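Local atomic coordinates of putative NADH dehydrogenase/NAD(P)H nitroreductase (Parabacteroides distasonis, PDB entry 3M5K), a protein that binds flavin mononucleotide between the two subunits of its dimer and probably works as an NAD(P)H-dependent oxidoreductase of the nitroreductase family. Residues Glu29-Leu34 with Ile147-Pro152; Ala40-Arg45 with Cys98-Gln103; Thr63-Leu68 with Met73-Arg78; Ile130-Leu135 with His140-Asn145. All blocks are in the same frame, centred on the assembly; numbering follows the deposited sequence.

Interaction 1 of 4, residues Glu29-Leu34 with Ile147-Pro152; sequences EKIDKL and IPVGYP
Lys-30, Ile-31 and Leu-34 on one flank of helix 28-39 meet Val-149 near the end of strand 141-150 and Tyr-151 just beyond it. This is helix-on-sheet packing in the α+β fold of the FMN-dependent nitroreductases, where helices cover an antiparallel sheet. Lys-30 can be traced outward from CB. CB and CG carry the chain off the helix; CG lies anti to the carbonyl carbon (chi1 -67°), and beyond it the chain runs extended. CD is the first atom to meet the phenol oxygen, 3.6 Å from Tyr-151 OH. CE comes next, at 3.5 Å from the same OH, and the two side chains cross at about a right angle. NZ, at the tip, lies near the plane of the Tyr-151 ring, by its edge, and makes a weak hydrogen bond to Met-112 O. The phenol has its own firm partner, a hydrogen bond with Glu-27 OE1, while Arg-24 makes a cation-pi contact with the ring.

Deeper in, the contact turns wholly apolar. Val-149 offers one methyl to Ile-31 and the other to Leu-34: CG2, placed between the backbone N and the carbonyl carbon, meets Ile-31 CD1 at 4.0 Å, with the two side chains crossing obliquely. Both residues were modelled in two conformers, so this touch describes one of them. Leu-34 is also covered by helix 94-111, through Leu-105, Ala-108 and Ala-109. It reaches toward the valine tip to tip, bringing its CD1 to 4.0 Å from Val-149 CG1.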
loop_
_atom_site.group_PDB
_atom_site.type_symbol
_atom_site.label_atom_id
_atom_site.label_comp_id
_atom_site.label_asym_id
_atom_site.label_seq_id
_atom_site.Cartn_x
_atom_site.Cartn_y
_atom_site.Cartn_z
ATOM N N GLU A 29 15.984 -7.729 15.080
ATOM C CA GLU A 29 15.883 -6.273 15.085
ATOM C C GLU A 29 15.376 -5.786 13.730
ATOM O O GLU A 29 14.561 -4.866 13.669
ATOM C CB GLU A 29 17.224 -5.593 15.393
ATOM N N LYS A 30 15.857 -6.413 12.659
ATOM C CA LYS A 30 15.387 -6.090 11.333
ATOM C C LYS A 30 13.905 -6.515 11.115
ATOM O O LYS A 30 13.141 -5.750 10.547
ATOM C CB LYS A 30 16.311 -6.671 10.278
ATOM C CG LYS A 30 17.706 -6.044 10.260
ATOM C CD LYS A 30 18.369 -6.241 8.910
ATOM C CE LYS A 30 19.762 -5.629 8.807
ATOM N NZ LYS A 30 20.075 -5.320 7.366
ATOM N N ILE A 31 13.515 -7.703 11.584
ATOM C CA ILE A 31 12.108 -8.111 11.532
ATOM C C ILE A 31 11.210 -7.100 12.262
ATOM O O ILE A 31 10.129 -6.737 11.768
ATOM C CB ILE A 31 11.882 -9.547 12.105
ATOM C CG1 ILE A 31 12.637 -10.584 11.265
ATOM C CG2 ILE A 31 10.392 -9.891 12.148
ATOM C CD1 ILE A 31 12.247 -10.629 9.782
ATOM N N ASP A 32 11.651 -6.631 13.427
ATOM C CA ASP A 32 10.844 -5.702 14.199
ATOM C C ASP A 32 10.671 -4.353 13.469
ATOM O O ASP A 32 9.603 -3.762 13.537
ATOM C CB ASP A 32 11.382 -5.466 15.615
ATOM C CG ASP A 32 10.369 -4.700 16.498
ATOM O OD1 ASP A 32 9.197 -5.182 16.642
ATOM O OD2 ASP A 32 10.733 -3.597 16.991
ATOM N N LYS A 33 11.697 -3.911 12.756
ATOM C CA LYS A 33 11.610 -2.667 11.973
ATOM C C LYS A 33 10.647 -2.808 10.802
ATOM O O LYS A 33 9.968 -1.859 10.448
ATOM C CB LYS A 33 12.977 -2.257 11.430
ATOM C CG LYS A 33 13.842 -1.554 12.465
ATOM C CD LYS A 33 15.254 -1.364 11.939
ATOM C CE LYS A 33 16.166 -0.881 13.057
ATOM N NZ LYS A 33 17.469 -0.454 12.505
ATOM N N LEU A 34 10.608 -3.998 10.207
ATOM C CA LEU A 34 9.681 -4.306 9.129
ATOM C C LEU A 34 8.242 -4.164 9.607
ATOM O O LEU A 34 7.405 -3.568 8.914
ATOM C CB LEU A 34 9.919 -5.727 8.553
ATOM C CG LEU A 34 11.225 -6.007 7.771
ATOM C CD1 LEU A 34 11.223 -7.511 7.359
ATOM C CD2 LEU A 34 11.381 -5.116 6.542
ATOM N N ILE A 147 4.384 -12.954 3.232
ATOM C CA ILE A 147 5.558 -12.218 2.732
ATOM C C ILE A 147 6.831 -12.919 3.239
ATOM O O ILE A 147 7.283 -12.670 4.345
ATOM C CB ILE A 147 5.566 -10.699 3.165
ATOM C CG1 ILE A 147 4.229 -10.015 2.754
ATOM C CG2 ILE A 147 6.786 -9.975 2.588
ATOM C CD1 ILE A 147 4.101 -8.550 3.151
ATOM N N PRO A 148 7.389 -13.809 2.405
ATOM C CA PRO A 148 8.700 -14.342 2.759
ATOM C C PRO A 148 9.719 -13.210 2.724
ATOM O O PRO A 148 9.613 -12.285 1.904
ATOM C CB PRO A 148 8.992 -15.380 1.681
ATOM C CG PRO A 148 7.744 -15.522 0.866
ATOM C CD PRO A 148 6.879 -14.328 1.130
ATOM N N VAL A 149 10.676 -13.276 3.625
ATOM C CA VAL A 149 11.768 -12.324 3.642
ATOM C C VAL A 149 13.076 -13.098 3.772
ATOM O O VAL A 149 13.106 -14.253 4.218
ATOM C CB VAL A 149 11.653 -11.271 4.776
ATOM C CG1 VAL A 149 10.498 -10.306 4.525
ATOM C CG2 VAL A 149 11.492 -11.946 6.130
ATOM N N GLY A 150 14.139 -12.459 3.314
ATOM C CA GLY A 150 15.500 -12.985 3.442
ATOM C C GLY A 150 16.523 -12.083 2.769
ATOM O O GLY A 150 16.171 -11.118 2.094
ATOM N N TYR A 151 17.804 -12.396 2.971
ATOM C CA TYR A 151 18.881 -11.737 2.254
ATOM C C TYR A 151 18.881 -12.264 0.829
ATOM O O TYR A 151 18.783 -13.463 0.612
ATOM C CB TYR A 151 20.235 -11.957 2.962
ATOM C CG TYR A 151 20.358 -11.144 4.197
ATOM C CD1 TYR A 151 20.673 -9.796 4.120
ATOM C CD2 TYR A 151 20.092 -11.681 5.438
ATOM C CE1 TYR A 151 20.768 -8.999 5.263
ATOM C CE2 TYR A 151 20.185 -10.902 6.592
ATOM C CZ TYR A 151 20.525 -9.551 6.489
ATOM O OH TYR A 151 20.619 -8.760 7.617
ATOM N N PRO A 152 18.898 -11.367 -0.156
ATOM C CA PRO A 152 18.825 -11.828 -1.537
ATOM C C PRO A 152 20.026 -12.704 -1.922
ATOM O O PRO A 152 21.166 -12.378 -1.549
ATOM C CB PRO A 152 18.840 -10.541 -2.351
ATOM C CG PRO A 152 18.530 -9.466 -1.413
ATOM C CD PRO A 152 18.921 -9.897 -0.054
#

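Interaction 2 of 4, residues Ala40-Arg45 with Cys98-Gln103; sequences AAPSSR and CSAASQ. With FMN (flavin mononucleotide), chain E.
Ala-41 and Pro-42 settle onto Ala-100 and Ala-101 of helix 94-111, and the loop that follows runs on into the flavin site at the dimer interface, as in the nitroreductase fold. The side chains between loop and helix are small, and the backbones come close. The Ala-41 methyl points at the helix and stops 3.5 Å from Ala-101 N, lying against main chain as well as against the methyls of Ala-100 and Ala-101. Pro-42 works in two directions: CD rests 4.1 Å from Ala-100 CB, while CB sits 3.2 Å from O3' of the FMN ribityl chain.

From here the loop is occupied with the cofactor. Ser-43 N donates to FMN O3' at 3.1 Å in a fairly straight bond (158°). Its hydroxyl is held instead by Arg-48 N and by Asp-97, which grips both neighbours, Ser-43 OG through OD2 and Ser-44 N through OD1. Ser-44 lies over the dimethylbenzene ring of the flavin: its N stands 3.4 Å above C8 and its CB 3.6 Å above C7. Because OG is anti to the backbone N (chi1 175°), of the side-chain atoms it is CB that comes closest to the ring, with OG 4.0 Å from C6. The same FMN is also hydrogen-bonded by residues of the second subunit, among them Arg-15 and Lys-161, and that Lys-161 bonds Ala-41 O as well.

Inside the helix, Ser-102 folds back on the preceding turn (chi1 -67°). Cys-98 O therefore accepts from two donors on opposite faces of its plane, Ser-102 N and Ser-102 OG, the latter at 2.8 Å.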
loop_
_atom_site.group_PDB
_atom_site.type_symbol
_atom_site.label_atom_id
_atom_site.label_comp_id
_atom_site.label_asym_id
_atom_site.label_seq_id
_atom_site.Cartn_x
_atom_site.Cartn_y
_atom_site.Cartn_z
ATOM N N ALA A 40 3.011 1.816 10.623
ATOM C CA ALA A 40 2.987 3.265 10.325
ATOM C C ALA A 40 2.041 3.650 9.162
ATOM O O ALA A 40 1.879 4.828 8.832
ATOM C CB ALA A 40 4.392 3.784 10.070
ATOM N N ALA A 41 1.413 2.667 8.526
ATOM C CA ALA A 41 0.466 2.927 7.428
ATOM C C ALA A 41 -0.652 3.865 7.841
ATOM O O ALA A 41 -1.010 3.945 9.035
ATOM C CB ALA A 41 -0.153 1.607 6.918
ATOM N N PRO A 42 -1.246 4.541 6.842
ATOM C CA PRO A 42 -2.499 5.234 7.105
ATOM C C PRO A 42 -3.606 4.184 7.319
ATOM O O PRO A 42 -3.433 3.029 6.938
ATOM C CB PRO A 42 -2.761 6.000 5.813
ATOM C CG PRO A 42 -2.091 5.167 4.748
ATOM C CD PRO A 42 -0.856 4.620 5.428
ATOM N N SER A 43 -4.740 4.602 7.873
ATOM C CA SER A 43 -5.807 3.690 8.248
ATOM C C SER A 43 -7.135 4.428 8.240
ATOM O O SER A 43 -7.269 5.485 8.855
ATOM C CB SER A 43 -5.516 3.127 9.683
ATOM O OG SER A 43 -6.585 2.351 10.162
ATOM N N SER A 44 -8.122 3.878 7.560
ATOM C CA SER A 44 -9.458 4.454 7.548
ATOM C C SER A 44 -10.009 4.608 8.975
ATOM O O SER A 44 -10.074 3.629 9.740
ATOM C CB SER A 44 -10.389 3.585 6.714
ATOM O OG SER A 44 -11.704 4.084 6.809
ATOM N N ARG A 45 -10.401 5.843 9.295
ATOM C CA ARG A 45 -10.860 6.263 10.623
ATOM C C ARG A 45 -9.898 5.831 11.724
ATOM O O ARG A 45 -10.323 5.580 12.852
ATOM C CB ARG A 45 -12.264 5.746 10.938
ATOM C CG ARG A 45 -13.336 5.970 9.888
ATOM C CD ARG A 45 -14.565 5.094 10.233
ATOM N NE ARG A 45 -15.551 5.019 9.162
ATOM N N CYS A 98 -4.404 -2.680 5.163
ATOM C CA CYS A 98 -3.398 -3.735 5.222
ATOM C C CYS A 98 -2.550 -3.840 3.965
ATOM O O CYS A 98 -1.399 -4.287 4.018
ATOM C CB CYS A 98 -4.049 -5.093 5.556
ATOM S SG CYS A 98 -4.740 -5.210 7.218
ATOM N N SER A 99 -3.097 -3.406 2.831
ATOM C CA SER A 99 -2.313 -3.292 1.605
ATOM C C SER A 99 -1.282 -2.159 1.716
ATOM O O SER A 99 -0.143 -2.316 1.312
ATOM C CB SER A 99 -3.243 -3.067 0.392
ATOM O OG SER A 99 -4.038 -4.218 0.066
ATOM N N ALA A 100 -1.677 -1.028 2.297
ATOM C CA ALA A 100 -0.740 0.076 2.585
ATOM C C ALA A 100 0.349 -0.358 3.592
ATOM O O ALA A 100 1.518 -0.063 3.425
ATOM C CB ALA A 100 -1.486 1.304 3.089
ATOM N N ALA A 101 -0.041 -1.073 4.641
ATOM C CA ALA A 101 0.915 -1.631 5.594
ATOM C C ALA A 101 1.921 -2.550 4.907
ATOM O O ALA A 101 3.147 -2.478 5.166
ATOM C CB ALA A 101 0.142 -2.394 6.705
ATOM N N SER A 102 1.390 -3.438 4.057
ATOM C CA SER A 102 2.216 -4.365 3.283
ATOM C C SER A 102 3.265 -3.631 2.462
ATOM O O SER A 102 4.438 -4.023 2.449
ATOM C CB SER A 102 1.334 -5.295 2.437
ATOM O OG SER A 102 0.596 -6.158 3.291
ATOM N N GLN A 103 2.846 -2.578 1.744
ATOM C CA GLN A 103 3.761 -1.790 0.940
ATOM C C GLN A 103 4.853 -1.106 1.765
ATOM O O GLN A 103 6.020 -1.135 1.363
ATOM C CB GLN A 103 2.982 -0.775 0.047
ATOM C CG GLN A 103 3.851 -0.002 -0.992
ATOM C CD GLN A 103 4.610 -0.918 -1.912
ATOM O OE1 GLN A 103 4.259 -2.100 -2.057
ATOM N NE2 GLN A 103 5.646 -0.391 -2.555
HETATM N N1 FMN E . -8.802 10.902 5.888
HETATM C C2 FMN E . -9.739 11.888 5.571
HETATM O O2 FMN E . -9.608 13.050 5.991
HETATM N N3 FMN E . -10.849 11.569 4.839
HETATM C C4 FMN E . -11.076 10.281 4.393
HETATM O O4 FMN E . -12.097 10.068 3.727
HETATM C C4A FMN E . -10.136 9.274 4.723
HETATM N N5 FMN E . -10.335 7.931 4.367
HETATM C C5A FMN E . -9.304 7.038 4.485
HETATM C C6 FMN E . -9.456 5.771 3.940
HETATM C C7 FMN E . -8.408 4.860 3.965
HETATM C C7M FMN E . -8.585 3.478 3.363
HETATM C C8 FMN E . -7.195 5.212 4.566
HETATM C C8M FMN E . -6.046 4.222 4.569
HETATM C C9 FMN E . -7.047 6.494 5.115
HETATM C C9A FMN E . -8.101 7.417 5.099
HETATM N N10 FMN E . -7.996 8.689 5.701
HETATM C C10 FMN E . -8.989 9.613 5.462
HETATM C "C1'" FMN E . -6.776 9.070 6.492
HETATM C "C2'" FMN E . -6.849 8.489 7.927
HETATM O "O2'" FMN E . -7.803 9.203 8.721
HETATM C "C3'" FMN E . -5.456 8.470 8.561
HETATM O "O3'" FMN E . -4.587 7.662 7.797
HETATM C "C4'" FMN E . -5.454 8.029 10.025
HETATM O "O4'" FMN E . -6.117 9.008 10.804
HETATM C "C5'" FMN E . -4.047 7.829 10.540
HETATM O "O5'" FMN E . -3.398 9.106 10.534
HETATM P P FMN E . -2.083 9.324 9.689
HETATM O O1P FMN E . -0.975 8.424 10.192
HETATM O O2P FMN E . -2.396 9.110 8.208
HETATM O O3P FMN E . -1.722 10.810 9.952
#

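Interaction 3 of 4, residues Thr63-Leu68 with Met73-Arg78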
loop_
_atom_site.group_PDB
_atom_site.type_symbol
_atom_site.label_atom_id
_atom_site.label_comp_id
_atom_site.label_asym_id
_atom_site.label_seq_id
_atom_site.Cartn_x
_atom_site.Cartn_y
_atom_site.Cartn_z
ATOM N N THR A 63 4.463 -26.588 5.206
ATOM C CA THR A 63 3.099 -27.009 4.948
ATOM C C THR A 63 2.391 -25.949 4.083
ATOM O O THR A 63 1.719 -26.274 3.110
ATOM C CB THR A 63 2.327 -27.310 6.249
ATOM O OG1 THR A 63 2.991 -28.353 6.967
ATOM C CG2 THR A 63 0.835 -27.696 5.957
HETATM N N MSE A 64 2.573 -24.675 4.426
HETATM C CA MSE A 64 2.060 -23.600 3.576
HETATM C C MSE A 64 2.641 -23.607 2.161
HETATM O O MSE A 64 1.889 -23.541 1.194
HETATM C CB MSE A 64 2.243 -22.250 4.278
HETATM C CG MSE A 64 1.297 -22.128 5.488
HETATM SE SE MSE A 64 1.366 -20.242 6.176
HETATM C CE MSE A 64 3.138 -20.316 6.811
ATOM N N ALA A 65 3.969 -23.739 2.033
ATOM C CA ALA A 65 4.613 -23.922 0.727
ATOM C C ALA A 65 3.928 -25.018 -0.121
ATOM O O ALA A 65 3.618 -24.795 -1.291
ATOM C CB ALA A 65 6.095 -24.236 0.918
ATOM N N GLU A 66 3.647 -26.155 0.504
ATOM C CA GLU A 66 3.111 -27.318 -0.200
ATOM C C GLU A 66 1.608 -27.190 -0.537
ATOM O O GLU A 66 1.059 -27.990 -1.322
ATOM C CB GLU A 66 3.418 -28.568 0.626
ATOM C CG GLU A 66 4.926 -28.846 0.669
ATOM C CD GLU A 66 5.383 -29.869 1.714
ATOM O OE1 GLU A 66 5.018 -29.772 2.914
ATOM O OE2 GLU A 66 6.154 -30.754 1.321
ATOM N N GLY A 67 0.951 -26.189 0.058
ATOM C CA GLY A 67 -0.441 -25.867 -0.250
ATOM C C GLY A 67 -0.700 -24.583 -1.006
ATOM O O GLY A 67 -1.847 -24.279 -1.285
ATOM N N LEU A 68 0.345 -23.822 -1.316
ATOM C CA LEU A 68 0.237 -22.557 -2.027
ATOM C C LEU A 68 1.073 -22.606 -3.328
ATOM O O LEU A 68 2.298 -22.351 -3.319
ATOM C CB LEU A 68 0.683 -21.401 -1.132
ATOM C CG LEU A 68 -0.164 -21.146 0.141
ATOM C CD1 LEU A 68 0.559 -20.232 1.105
ATOM C CD2 LEU A 68 -1.570 -20.585 -0.165
HETATM N N MSE A 73 8.367 -20.785 -2.548
HETATM C CA MSE A 73 9.602 -20.249 -1.954
HETATM C C MSE A 73 9.608 -20.238 -0.421
HETATM O O MSE A 73 10.671 -20.107 0.200
HETATM C CB MSE A 73 9.915 -18.848 -2.513
HETATM C CG MSE A 73 9.205 -17.667 -1.838
HETATM SE SE MSE A 73 7.318 -17.674 -2.236
HETATM C CE MSE A 73 7.437 -16.990 -4.056
ATOM N N LEU A 74 8.436 -20.402 0.190
ATOM C CA LEU A 74 8.336 -20.537 1.651
ATOM C C LEU A 74 9.215 -21.696 2.174
ATOM O O LEU A 74 9.669 -21.673 3.309
ATOM C CB LEU A 74 6.886 -20.739 2.104
ATOM C CG LEU A 74 6.040 -19.465 2.073
ATOM C CD1 LEU A 74 4.550 -19.795 2.246
ATOM C CD2 LEU A 74 6.528 -18.477 3.134
ATOM N N LYS A 75 9.430 -22.706 1.331
ATOM C CA LYS A 75 10.308 -23.839 1.691
ATOM C C LYS A 75 11.766 -23.428 1.790
ATOM O O LYS A 75 12.557 -24.115 2.449
ATOM C CB LYS A 75 10.166 -24.967 0.667
ATOM C CG LYS A 75 9.869 -26.278 1.321
ATOM C CD LYS A 75 9.412 -27.332 0.341
ATOM C CE LYS A 75 8.336 -28.220 0.970
ATOM N NZ LYS A 75 7.944 -29.274 -0.002
ATOM N N GLU A 76 12.109 -22.310 1.143
ATOM C CA GLU A 76 13.475 -21.832 1.018
ATOM C C GLU A 76 13.784 -20.567 1.820
ATOM O O GLU A 76 14.759 -19.885 1.537
ATOM C CB GLU A 76 13.801 -21.577 -0.462
ATOM C CG GLU A 76 13.413 -22.730 -1.400
ATOM C CD GLU A 76 14.044 -24.069 -1.005
ATOM O OE1 GLU A 76 15.124 -24.075 -0.353
ATOM O OE2 GLU A 76 13.454 -25.130 -1.348
ATOM N N THR A 77 12.967 -20.264 2.829
ATOM C CA THR A 77 13.284 -19.185 3.747
ATOM C C THR A 77 13.112 -19.643 5.172
ATOM O O THR A 77 12.409 -20.610 5.422
ATOM C CB THR A 77 12.375 -17.937 3.490
ATOM O OG1 THR A 77 12.730 -16.899 4.415
ATOM C CG2 THR A 77 10.870 -18.291 3.602
ATOM N N ARG A 78 13.751 -18.934 6.103
ATOM C CA ARG A 78 13.620 -19.238 7.513
ATOM C C ARG A 78 12.556 -18.372 8.165
ATOM O O ARG A 78 12.207 -18.591 9.319
ATOM C CB ARG A 78 14.963 -19.048 8.229
ATOM C CG ARG A 78 16.051 -20.021 7.772
ATOM C CD ARG A 78 17.329 -19.817 8.544
ATOM N NE ARG A 78 18.341 -20.810 8.164
ATOM C CZ ARG A 78 18.359 -22.082 8.576
ATOM N NH1 ARG A 78 17.441 -22.559 9.420
ATOM N NH2 ARG A 78 19.325 -22.895 8.155
#
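Met-64, Ala-65 and Glu-66 of helix 58-67, with Leu-68 just after it, meet Leu-74 and Lys-75, where the chain folds back after a short turn, so that the 3-10 segment 73-75 lies beside the helix just before strand 79-86. This is local helix-turn packing on the sheet face covered by helices 58-67 and 125-135 in the nitroreductase fold. Met-64, a selenomethionine, uses its CB rather than its selenium; CB lies 3.9 Å from Leu-74 CD1. Ala-65 follows at the point of closest backbone approach, its methyl 3.8 Å from Leu-74 CB and 3.7 Å from Lys-75 N, wedged against both side chain and main chain.

Glu-66 carries the polar rim. Its OE2 accepts a hydrogen bond from Lys-75 NZ at 2.7 Å within a salt bridge, and the ammonium comes from above the carboxylate plane, 49° out of it, with the two side chains crossing at about a right angle. To get there Lys-75 departs from the staggered positions (chi1 -128°, chi3 -143°). The glutamate has two deposited conformers and touches a crystal neighbour, so the bridge may be only one of its states.

Gly-67 N bonds Met-64 O at 3.0 Å, with a weak second bond to Thr-63 O. Leu-68 then turns back inward, also touching Arg-127 and Ile-130 of helix 125-135. Leu-74 is pressed from the sheet side as well, by Val-146 and Pro-148, and its CD1 closes the contact 4.2 Å from Leu-68 CD1.

Interaction 4 of 4, residues Ile130-Leu135 with His140-Asn145; sequences IVRKEL and HIMPLN
The guanidinium of Arg-132 meets the strand edge-on, with Ile-141 O and Met-142 CE near its plane and Pro-143 CD approaching obliquely. One face of the His-140 ring carries Ile-141 CG1, 3.8 Å above the plane and offset toward the rim. NH1 of Arg-132 gives the main bond, 2.9 Å to Ile-141 O and bent at 142°; it arrives in the carbonyl plane, although the oxygen is tilted out of the guanidinium plane. NH2 adds a weak second bond to that oxygen at 3.1 Å. The selenomethionine methyl, Met-142 CE, lies 3.5 Å from Arg-132 NH2 in one of its two modelled conformers. A bend at chi3 (-44°) swings the arginine head to the strand, and NH1 also bonds Leu-137 O in the intervening turn. A leucine here would probably leave Ile-141 O and Leu-137 O without this donor, and the turn less firmly tied.

Nearer the sheet, Val-131 CG1 slides past Pro-143 CB at 3.7 Å. This is helix-on-sheet packing of the nitroreductase fold: helix segment 130-135 runs at 117° to strand segment 141-145, the axes 8.8 Å apart at closest, with helix 58-67 beside Val-131 and Glu-134, and strand 79-86 hydrogen-bonded along the strand.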
loop_
_atom_site.group_PDB
_atom_site.type_symbol
_atom_site.label_atom_id
_atom_site.label_comp_id
_atom_site.label_asym_id
_atom_site.label_seq_id
_atom_site.Cartn_x
_atom_site.Cartn_y
_atom_site.Cartn_z
ATOM N N ILE A 130 -5.729 -22.672 4.017
ATOM C CA ILE A 130 -4.513 -23.281 4.517
ATOM C C ILE A 130 -3.766 -22.367 5.461
ATOM O O ILE A 130 -3.226 -22.811 6.470
ATOM C CB ILE A 130 -3.631 -23.841 3.357
ATOM C CG1 ILE A 130 -2.488 -24.703 3.931
ATOM C CG2 ILE A 130 -3.094 -22.716 2.392
ATOM C CD1 ILE A 130 -1.763 -25.476 2.867
ATOM N N VAL A 131 -3.777 -21.067 5.171
ATOM C CA VAL A 131 -3.115 -20.119 6.038
ATOM C C VAL A 131 -3.837 -19.997 7.358
ATOM O O VAL A 131 -3.181 -20.010 8.408
ATOM C CB VAL A 131 -2.898 -18.747 5.344
ATOM C CG1 VAL A 131 -2.363 -17.700 6.359
ATOM C CG2 VAL A 131 -1.958 -18.919 4.083
ATOM N N ARG A 132 -5.166 -19.917 7.326
ATOM C CA ARG A 132 -5.952 -19.880 8.541
ATOM C C ARG A 132 -5.729 -21.131 9.396
ATOM O O ARG A 132 -5.608 -21.039 10.609
ATOM C CB ARG A 132 -7.442 -19.696 8.230
ATOM C CG ARG A 132 -8.352 -19.843 9.429
ATOM C CD ARG A 132 -9.831 -19.623 9.148
ATOM N NE ARG A 132 -10.076 -18.453 8.307
ATOM C CZ ARG A 132 -9.962 -17.193 8.723
ATOM N NH1 ARG A 132 -9.616 -16.910 9.971
ATOM N NH2 ARG A 132 -10.236 -16.217 7.898
ATOM N N LYS A 133 -5.730 -22.290 8.745
ATOM C CA LYS A 133 -5.514 -23.566 9.412
ATOM C C LYS A 133 -4.150 -23.628 10.088
ATOM O O LYS A 133 -4.058 -23.851 11.283
ATOM C CB LYS A 133 -5.651 -24.718 8.404
ATOM C CG LYS A 133 -5.330 -26.110 8.990
ATOM C CD LYS A 133 -6.261 -26.429 10.147
ATOM N N GLU A 134 -3.093 -23.421 9.316
ATOM C CA GLU A 134 -1.727 -23.583 9.827
ATOM C C GLU A 134 -1.376 -22.562 10.921
ATOM O O GLU A 134 -0.522 -22.817 11.761
ATOM C CB GLU A 134 -0.701 -23.482 8.706
ATOM C CG GLU A 134 -0.704 -24.657 7.719
ATOM C CD GLU A 134 -0.545 -25.988 8.431
ATOM O OE1 GLU A 134 0.490 -26.098 9.143
ATOM O OE2 GLU A 134 -1.499 -26.820 8.320
ATOM N N LEU A 135 -2.031 -21.400 10.919
ATOM C CA LEU A 135 -1.681 -20.353 11.882
ATOM C C LEU A 135 -2.765 -20.145 12.925
ATOM O O LEU A 135 -2.669 -19.235 13.759
ATOM C CB LEU A 135 -1.376 -19.055 11.122
ATOM C CG LEU A 135 -0.202 -19.142 10.132
ATOM C CD1 LEU A 135 0.020 -17.775 9.415
ATOM C CD2 LEU A 135 1.063 -19.641 10.814
ATOM N N HIS A 140 -12.613 -13.928 12.626
ATOM C CA HIS A 140 -12.626 -12.457 12.353
ATOM C C HIS A 140 -11.268 -11.882 11.884
ATOM O O HIS A 140 -11.136 -10.656 11.665
ATOM C CB HIS A 140 -13.155 -11.696 13.569
ATOM C CG HIS A 140 -12.175 -11.579 14.680
ATOM N ND1 HIS A 140 -11.952 -12.598 15.590
ATOM C CD2 HIS A 140 -11.350 -10.574 15.037
ATOM C CE1 HIS A 140 -11.025 -12.221 16.448
ATOM N NE2 HIS A 140 -10.640 -10.995 16.136
ATOM N N ILE A 141 -10.266 -12.739 11.735
ATOM C CA ILE A 141 -8.934 -12.361 11.260
ATOM C C ILE A 141 -8.739 -12.940 9.863
ATOM O O ILE A 141 -8.805 -14.166 9.670
ATOM C CB ILE A 141 -7.823 -12.816 12.242
ATOM C CG1 ILE A 141 -8.053 -12.189 13.637
ATOM C CG2 ILE A 141 -6.439 -12.520 11.636
ATOM C CD1 ILE A 141 -7.978 -10.639 13.711
HETATM N N MSE A 142 -8.555 -12.064 8.877
HETATM C CA MSE A 142 -8.379 -12.472 7.468
HETATM C C MSE A 142 -6.937 -12.291 7.025
HETATM O O MSE A 142 -6.410 -11.180 7.046
HETATM C CB MSE A 142 -9.276 -11.634 6.558
HETATM C CG MSE A 142 -9.133 -11.935 5.070
HETATM SE SE MSE A 142 -9.493 -13.799 4.623
HETATM C CE MSE A 142 -11.247 -13.867 5.536
ATOM N N PRO A 143 -6.287 -13.380 6.590
ATOM C CA PRO A 143 -4.948 -13.197 6.030
ATOM C C PRO A 143 -4.933 -12.580 4.618
ATOM O O PRO A 143 -5.593 -13.091 3.695
ATOM C CB PRO A 143 -4.375 -14.618 6.010
ATOM C CG PRO A 143 -5.625 -15.502 5.835
ATOM C CD PRO A 143 -6.692 -14.821 6.622
ATOM N N LEU A 144 -4.202 -11.460 4.481
ATOM C CA LEU A 144 -4.116 -10.762 3.203
ATOM C C LEU A 144 -3.074 -11.452 2.313
ATOM O O LEU A 144 -3.280 -11.639 1.120
ATOM C CB LEU A 144 -3.715 -9.286 3.371
ATOM C CG LEU A 144 -3.606 -8.502 2.037
ATOM C CD1 LEU A 144 -4.953 -8.536 1.232
ATOM C CD2 LEU A 144 -3.169 -7.040 2.370
ATOM N N ASN A 145 -1.942 -11.768 2.914
ATOM C CA ASN A 145 -0.762 -12.233 2.159
ATOM C C ASN A 145 0.191 -13.035 3.028
ATOM O O ASN A 145 0.061 -13.050 4.237
ATOM C CB ASN A 145 -0.044 -11.041 1.484
ATOM C CG ASN A 145 0.317 -9.924 2.456
ATOM O OD1 ASN A 145 0.620 -10.168 3.628
ATOM N ND2 ASN A 145 0.254 -8.676 1.979
#

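In the fold
Strand 141-150 contributes to both interactions 1 and 4, which adjoin in sequence with centres 20 Å apart. Interaction 3 joins interaction 1 through a probable hydrogen bond, Thr-77 OG1 to Val-149 O at 2.7 Å, and interaction 4 by packing of Leu-68 CD2 on Ile-130 CG2 at 3.7 Å. Interaction 2 reaches interaction 4 through Ser-102 OG and Asn-145 ND2, 2.9 Å apart and probably hydrogen-bonded. Interactions 2 and 3, their centres about 26 Å apart on opposite sides of the chain's centre, serve different flavins: residues 42-44 hold one FMN shared with the second subunit, while Met-73 touches the other. The side chain of Val-149 lies about 13 Å from a bound FMN.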